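Local coordinates for alpha-catenin-like protein hmp-1 (Caenorhabditis elegans, PDB 5H5M) that is required for cell migration during body enclosure and cell shape changes during body elongation, acting within the cadherin-catenin complex of adherens junctions, at residues Gly36-Glu39 against Arg40-Gly44; Val63-Cys66 against Asn67-Arg70; Leu341-Asp344 against Pro345-Glu349. All coordinates share one frame; numbering follows the deposited sequence.

Interaction 1. Residues Gly36-Glu39 against Arg40-Gly44; sequences GHCE and RIVSG
R40 folds back over the preceding turn, G36 and H37, on helix 27-49 of the M domain, a region of alpha-catenin built from four-helix bundles. The motif is one continuous alpha helix: R40, I41, V42 and S43 each donate a backbone N-H to the carbonyl four residues earlier. A bend at chi3 (-70°) turns the guanidinium toward the start of the helix, and it lies against the backbone with G36 O and H37 CA over the same face. R40 NH2 stands 3.5 Å from H37 CA and meets the imidazole obliquely, the two planes 27° apart. One turn on, a side chain adds to the backbone bonds. E39 O takes two bonds from S43, from N at 2.8 Å and from OG at 3.1 Å, which arrive on opposite faces of the carbonyl plane. On the flank facing helix 56-80, C38 SG touches V42 CG2 at 4.2 Å, and both residues pack on that helix.

Farther out, neighbouring helices set the side-chain ends. E39 OE1 forms a salt bridge with R70 of helix 56-80, while R40 NE has a long, weak ion pair with E10. H37 is held by helix 6-17: NE2 is hydrogen-bonded to E10 O and the ring meets F14 edge-to-face. I41 reaches the same helix through I11 and F14, and on its own helix it meets H37, its CG1 3.4 Å from H37 O and its CD1 4.4 Å from H37 CD2.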
loop_
_atom_site.group_PDB
_atom_site.type_symbol
_atom_site.label_atom_id
_atom_site.label_comp_id
_atom_site.label_asym_id
_atom_site.label_seq_id
_atom_site.Cartn_x
_atom_site.Cartn_y
_atom_site.Cartn_z
ATOM N N GLY A 36 8.464 -16.507 -24.655
ATOM C CA GLY A 36 7.137 -15.917 -24.644
ATOM C C GLY A 36 6.613 -15.791 -23.227
ATOM O O GLY A 36 5.978 -14.799 -22.869
ATOM N N HIS A 37 6.891 -16.809 -22.419
ATOM C CA HIS A 37 6.513 -16.819 -21.009
ATOM C C HIS A 37 7.173 -15.657 -20.264
ATOM O O HIS A 37 6.521 -14.939 -19.504
ATOM C CB HIS A 37 6.904 -18.158 -20.374
ATOM C CG HIS A 37 6.151 -18.482 -19.123
ATOM N ND1 HIS A 37 5.989 -19.777 -18.671
ATOM C CD2 HIS A 37 5.525 -17.691 -18.222
ATOM C CE1 HIS A 37 5.292 -19.765 -17.551
ATOM N NE2 HIS A 37 4.998 -18.512 -17.255
ATOM N N CYS A 38 8.469 -15.475 -20.500
ATOM C CA CYS A 38 9.224 -14.390 -19.883
ATOM C C CYS A 38 8.702 -13.012 -20.281
ATOM O O CYS A 38 8.618 -12.108 -19.448
ATOM C CB CYS A 38 10.702 -14.499 -20.255
ATOM S SG CYS A 38 11.725 -13.150 -19.631
ATOM N N GLU A 39 8.362 -12.851 -21.556
ATOM C CA GLU A 39 7.890 -11.565 -22.056
ATOM C C GLU A 39 6.522 -11.192 -21.490
ATOM O O GLU A 39 6.208 -10.010 -21.353
ATOM C CB GLU A 39 7.845 -11.565 -23.586
ATOM C CG GLU A 39 9.213 -11.670 -24.244
ATOM C CD GLU A 39 10.163 -10.567 -23.809
ATOM O OE1 GLU A 39 9.718 -9.406 -23.687
ATOM O OE2 GLU A 39 11.354 -10.865 -23.579
ATOM N N ARG A 40 5.712 -12.194 -21.157
ATOM C CA ARG A 40 4.411 -11.940 -20.543
ATOM C C ARG A 40 4.587 -11.439 -19.116
ATOM O O ARG A 40 3.816 -10.603 -18.641
ATOM C CB ARG A 40 3.535 -13.195 -20.565
ATOM C CG ARG A 40 2.998 -13.544 -21.945
ATOM C CD ARG A 40 1.879 -14.574 -21.877
ATOM N NE ARG A 40 2.360 -15.896 -21.479
ATOM C CZ ARG A 40 2.878 -16.787 -22.319
ATOM N NH1 ARG A 40 2.994 -16.501 -23.609
ATOM N NH2 ARG A 40 3.286 -17.965 -21.868
ATOM N N ILE A 41 5.607 -11.958 -18.439
ATOM C CA ILE A 41 5.979 -11.482 -17.113
ATOM C C ILE A 41 6.454 -10.032 -17.191
ATOM O O ILE A 41 6.030 -9.182 -16.405
ATOM C CB ILE A 41 7.085 -12.360 -16.488
ATOM C CG1 ILE A 41 6.573 -13.785 -16.270
ATOM C CG2 ILE A 41 7.576 -11.768 -15.183
ATOM C CD1 ILE A 41 7.600 -14.719 -15.674
ATOM N N VAL A 42 7.325 -9.756 -18.156
ATOM C CA VAL A 42 7.885 -8.421 -18.324
ATOM C C VAL A 42 6.803 -7.408 -18.699
ATOM O O VAL A 42 6.789 -6.289 -18.183
ATOM C CB VAL A 42 9.000 -8.416 -19.388
ATOM C CG1 VAL A 42 9.458 -6.993 -19.688
ATOM C CG2 VAL A 42 10.169 -9.274 -18.927
ATOM N N SER A 43 5.888 -7.808 -19.579
ATOM C CA SER A 43 4.797 -6.925 -19.995
ATOM C C SER A 43 3.894 -6.557 -18.826
ATOM O O SER A 43 3.561 -5.387 -18.632
ATOM C CB SER A 43 3.970 -7.568 -21.107
ATOM O OG SER A 43 4.669 -7.524 -22.340
ATOM N N GLY A 44 3.501 -7.559 -18.045
ATOM C CA GLY A 44 2.660 -7.333 -16.886
ATOM C C GLY A 44 3.360 -6.493 -15.836
ATOM O O GLY A 44 2.743 -5.646 -15.190
#

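Interaction 2. Residues Val63-Cys66 against Asn67-Arg70; sequences VAEC and NNLR
E65 and N68, one turn apart on helix 56-80, reach for each other along one side of the helix. N68 ND2 donates to E65 OE2 at 3.4 Å, a weak bond, and the carboxylate and amide planes stand 76° apart, so the groups meet crosswise instead of lying flat together. The bend of E65 at chi2 (-58°) brings its carboxylate round to the amide. N68 itself curls toward A64, with CG 3.2 Å from A64 O; ND2 is also near that oxygen, but at an angle too poor for a hydrogen bond. Backbone bonds of the regular four-residue spacing join V63 to N67, A64 to N68, E65 to L69 and C66 to R70, and the L69 N to E65 O bond, at 2.9 Å, is the shortest of them.

The packed part of this turn is carried by E65, C66 and L69, all buried. E65 lies against R103 and H110 of helix 92-122, and L69 against T104 of the same helix, whereas C66 faces helix 27-49 and touches V42 and S45. R70 starts on its own helix, CG 3.6 Å from C66 O, then runs extended from CG to NE, and its guanidinium forms a salt bridge with E39 of helix 27-49.

The solvent side is looser. A64 and N67 are exposed there, and N67 sets its amide near V63, CG 3.5 Å from V63 O, without a hydrogen bond from ND2 to that oxygen. One helix thus has neighbours on two sides and an outer side where A64 and N67 are exposed, as in the four-helix bundles of the vinculin/alpha-catenin family, consistent with the coiled coil predicted for residues 54-89.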
loop_
_atom_site.group_PDB
_atom_site.type_symbol
_atom_site.label_atom_id
_atom_site.label_comp_id
_atom_site.label_asym_id
_atom_site.label_seq_id
_atom_site.Cartn_x
_atom_site.Cartn_y
_atom_site.Cartn_z
ATOM N N VAL A 63 11.897 -2.249 -13.604
ATOM C CA VAL A 63 12.461 -2.169 -14.950
ATOM C C VAL A 63 13.809 -2.889 -15.039
ATOM O O VAL A 63 14.040 -3.688 -15.948
ATOM C CB VAL A 63 12.631 -0.700 -15.393
ATOM C CG1 VAL A 63 13.435 -0.609 -16.680
ATOM C CG2 VAL A 63 11.273 -0.044 -15.567
ATOM N N ALA A 64 14.690 -2.610 -14.082
ATOM C CA ALA A 64 16.019 -3.216 -14.056
ATOM C C ALA A 64 15.963 -4.739 -13.914
ATOM O O ALA A 64 16.685 -5.459 -14.604
ATOM C CB ALA A 64 16.842 -2.615 -12.929
ATOM N N GLU A 65 15.104 -5.226 -13.021
ATOM C CA GLU A 65 14.994 -6.660 -12.779
ATOM C C GLU A 65 14.356 -7.398 -13.949
ATOM O O GLU A 65 14.599 -8.588 -14.138
ATOM C CB GLU A 65 14.200 -6.933 -11.500
ATOM C CG GLU A 65 15.017 -6.780 -10.227
ATOM C CD GLU A 65 16.227 -7.698 -10.194
ATOM O OE1 GLU A 65 16.137 -8.832 -10.709
ATOM O OE2 GLU A 65 17.272 -7.283 -9.650
ATOM N N CYS A 66 13.540 -6.699 -14.731
ATOM C CA CYS A 66 12.985 -7.292 -15.943
ATOM C C CYS A 66 14.088 -7.552 -16.959
ATOM O O CYS A 66 14.112 -8.598 -17.607
ATOM C CB CYS A 66 11.907 -6.394 -16.551
ATOM S SG CYS A 66 10.345 -6.432 -15.663
ATOM N N ASN A 67 15.000 -6.595 -17.089
ATOM C CA ASN A 67 16.132 -6.737 -17.994
ATOM C C ASN A 67 17.082 -7.831 -17.523
ATOM O O ASN A 67 17.641 -8.567 -18.331
ATOM C CB ASN A 67 16.880 -5.409 -18.134
ATOM C CG ASN A 67 16.037 -4.334 -18.791
ATOM O OD1 ASN A 67 15.124 -4.633 -19.561
ATOM N ND2 ASN A 67 16.343 -3.075 -18.496
ATOM N N ASN A 68 17.255 -7.932 -16.208
ATOM C CA ASN A 68 18.090 -8.978 -15.629
ATOM C C ASN A 68 17.480 -10.361 -15.844
ATOM O O ASN A 68 18.191 -11.327 -16.120
ATOM C CB ASN A 68 18.314 -8.728 -14.136
ATOM C CG ASN A 68 19.058 -7.428 -13.860
ATOM O OD1 ASN A 68 19.764 -6.903 -14.723
ATOM N ND2 ASN A 68 18.909 -6.909 -12.647
ATOM N N LEU A 69 16.159 -10.444 -15.717
ATOM C CA LEU A 69 15.444 -11.696 -15.933
ATOM C C LEU A 69 15.573 -12.169 -17.383
ATOM O O LEU A 69 15.767 -13.359 -17.636
ATOM C CB LEU A 69 13.971 -11.540 -15.556
ATOM C CG LEU A 69 13.088 -12.779 -15.717
ATOM C CD1 LEU A 69 13.707 -13.985 -15.022
ATOM C CD2 LEU A 69 11.693 -12.502 -15.174
ATOM N N ARG A 70 15.463 -11.238 -18.328
ATOM C CA ARG A 70 15.653 -11.561 -19.742
ATOM C C ARG A 70 17.041 -12.132 -19.989
ATOM O O ARG A 70 17.193 -13.173 -20.629
ATOM C CB ARG A 70 15.445 -10.328 -20.623
ATOM C CG ARG A 70 13.995 -9.987 -20.902
ATOM C CD ARG A 70 13.886 -8.695 -21.698
ATOM N NE ARG A 70 12.509 -8.412 -22.092
ATOM C CZ ARG A 70 12.068 -7.208 -22.440
ATOM N NH1 ARG A 70 12.896 -6.172 -22.435
ATOM N NH2 ARG A 70 10.799 -7.037 -22.784
#

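Interaction 3. Residues Leu341-Asp344 against Pro345-Glu349; sequences LTWD and PKTKE
P345 opens helix 345-374 directly behind D344, the N-cap residue that ends the loop from helix 305-339. Its ring nitrogen carries no N-H, so this first position asks nothing of the cap. K346 follows and sends its chain away from the loop, where NZ forms a weak salt bridge with E349 OE1 at 3.4 Å. T347 makes the polar and the aromatic contact at once. Its backbone N donates to D344 OD1 at 2.9 Å from above the carboxylate plane, and its OG1 donates to the same oxygen at 2.8 Å on the syn side, through the opposite face. Because OG1 sits beside the backbone N (chi1 -63°), CG2 is turned to the other flank, over the indole of W343. It lies 3.5 Å from the centroid of the five-membered ring and 6° off the ring normal, a CH-pi contact. With an alanine in place of W343, the T347 methyl would probably lose its aromatic support, and a gap would be likely to open where the indole now touches L332 and Q336 of helix 305-339. K348 closes the first turn, its N donating to D344 O at 3.2 Å in a nearly straight bond (168°), while its CG reaches the indole obliquely. E349 N then bonds to P345 O and continues the helix.

D344 thus serves the helix start with both its backbone carbonyl and its carboxylate. A negative charge at this end, gripped by two donors of T347, would be expected to interact favourably with the helix dipole.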
loop_
_atom_site.group_PDB
_atom_site.type_symbol
_atom_site.label_atom_id
_atom_site.label_comp_id
_atom_site.label_asym_id
_atom_site.label_seq_id
_atom_site.Cartn_x
_atom_site.Cartn_y
_atom_site.Cartn_z
ATOM N N LEU A 341 5.256 33.181 8.610
ATOM C CA LEU A 341 5.583 34.153 7.571
ATOM C C LEU A 341 6.797 35.022 7.940
ATOM O O LEU A 341 7.311 35.768 7.112
ATOM C CB LEU A 341 4.345 35.019 7.302
ATOM C CG LEU A 341 4.337 36.239 6.386
ATOM C CD1 LEU A 341 4.774 35.876 4.975
ATOM C CD2 LEU A 341 2.945 36.850 6.382
ATOM N N THR A 342 7.255 34.913 9.184
ATOM C CA THR A 342 8.378 35.712 9.668
ATOM C C THR A 342 9.572 34.856 10.096
ATOM O O THR A 342 10.504 35.355 10.727
ATOM C CB THR A 342 7.958 36.595 10.857
ATOM O OG1 THR A 342 7.319 35.786 11.852
ATOM C CG2 THR A 342 6.990 37.671 10.393
ATOM N N TRP A 343 9.539 33.571 9.755
ATOM C CA TRP A 343 10.596 32.641 10.153
ATOM C C TRP A 343 11.917 32.913 9.442
ATOM O O TRP A 343 11.977 32.938 8.213
ATOM C CB TRP A 343 10.166 31.193 9.888
ATOM C CG TRP A 343 9.175 30.649 10.874
ATOM C CD1 TRP A 343 8.596 31.321 11.912
ATOM C CD2 TRP A 343 8.655 29.315 10.923
ATOM N NE1 TRP A 343 7.746 30.491 12.600
ATOM C CE2 TRP A 343 7.765 29.248 12.012
ATOM C CE3 TRP A 343 8.854 28.164 10.149
ATOM C CZ2 TRP A 343 7.075 28.086 12.350
ATOM C CZ3 TRP A 343 8.168 27.006 10.484
ATOM C CH2 TRP A 343 7.290 26.976 11.574
ATOM N N ASP A 344 12.976 33.112 10.222
ATOM C CA ASP A 344 14.321 33.182 9.667
ATOM C C ASP A 344 14.846 31.751 9.500
ATOM O O ASP A 344 14.220 30.809 9.997
ATOM C CB ASP A 344 15.246 34.024 10.561
ATOM C CG ASP A 344 15.292 33.537 12.001
ATOM O OD1 ASP A 344 14.668 32.503 12.313
ATOM O OD2 ASP A 344 15.971 34.193 12.821
ATOM N N PRO A 345 15.968 31.578 8.775
ATOM C CA PRO A 345 16.568 30.245 8.629
ATOM C C PRO A 345 16.792 29.486 9.942
ATOM O O PRO A 345 16.660 28.262 9.954
ATOM C CB PRO A 345 17.904 30.552 7.952
ATOM C CG PRO A 345 17.588 31.718 7.083
ATOM C CD PRO A 345 16.581 32.548 7.844
ATOM N N LYS A 346 17.114 30.189 11.024
ATOM C CA LYS A 346 17.347 29.525 12.302
ATOM C C LYS A 346 16.068 28.899 12.866
ATOM O O LYS A 346 16.100 27.797 13.414
ATOM C CB LYS A 346 17.940 30.501 13.321
ATOM C CG LYS A 346 18.350 29.836 14.626
ATOM C CD LYS A 346 19.260 28.642 14.358
ATOM C CE LYS A 346 19.506 27.825 15.614
ATOM N NZ LYS A 346 20.364 26.639 15.333
ATOM N N THR A 347 14.946 29.602 12.733
ATOM C CA THR A 347 13.673 29.074 13.210
ATOM C C THR A 347 13.261 27.858 12.387
ATOM O O THR A 347 12.784 26.863 12.932
ATOM C CB THR A 347 12.557 30.134 13.156
ATOM O OG1 THR A 347 12.889 31.222 14.027
ATOM C CG2 THR A 347 11.224 29.533 13.596
ATOM N N LYS A 348 13.457 27.938 11.074
ATOM C CA LYS A 348 13.159 26.817 10.193
ATOM C C LYS A 348 13.950 25.582 10.604
ATOM O O LYS A 348 13.418 24.473 10.625
ATOM C CB LYS A 348 13.460 27.169 8.734
ATOM C CG LYS A 348 12.474 28.140 8.102
ATOM C CD LYS A 348 12.846 28.430 6.655
ATOM C CE LYS A 348 11.860 29.386 6.001
ATOM N NZ LYS A 348 11.798 30.686 6.724
ATOM N N GLU A 349 15.222 25.785 10.940
ATOM C CA GLU A 349 16.081 24.691 11.371
ATOM C C GLU A 349 15.576 24.086 12.680
ATOM O O GLU A 349 15.501 22.865 12.819
ATOM C CB GLU A 349 17.527 25.166 11.527
ATOM C CG GLU A 349 18.518 24.034 11.741
ATOM C CD GLU A 349 19.929 24.523 12.012
ATOM O OE1 GLU A 349 20.136 25.751 12.095
ATOM O OE2 GLU A 349 20.834 23.674 12.144
#

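How the interactions relate
Interactions 1 and 2 are neighbours, lying on consecutive helices, 27-49 and 56-80, with centres about 11 Å apart. They are tied by the salt bridge from E39 OE1 to R70 NH2 at 2.8 Å; beside it V42 CG1 packs 4.0 Å from C66 CB, and C38 SG touches R70 CG. Polar and apolar contacts thus join two helices of one bundle. Interaction 3 stands apart, at the surface loop between helices 305-339 and 345-374. Its nearest atoms are about 41 Å from interaction 1, on the opposite side of the chain's centre, and about 36 Å from interaction 2. Two contacts are mid-helix turns; the third is a helix start.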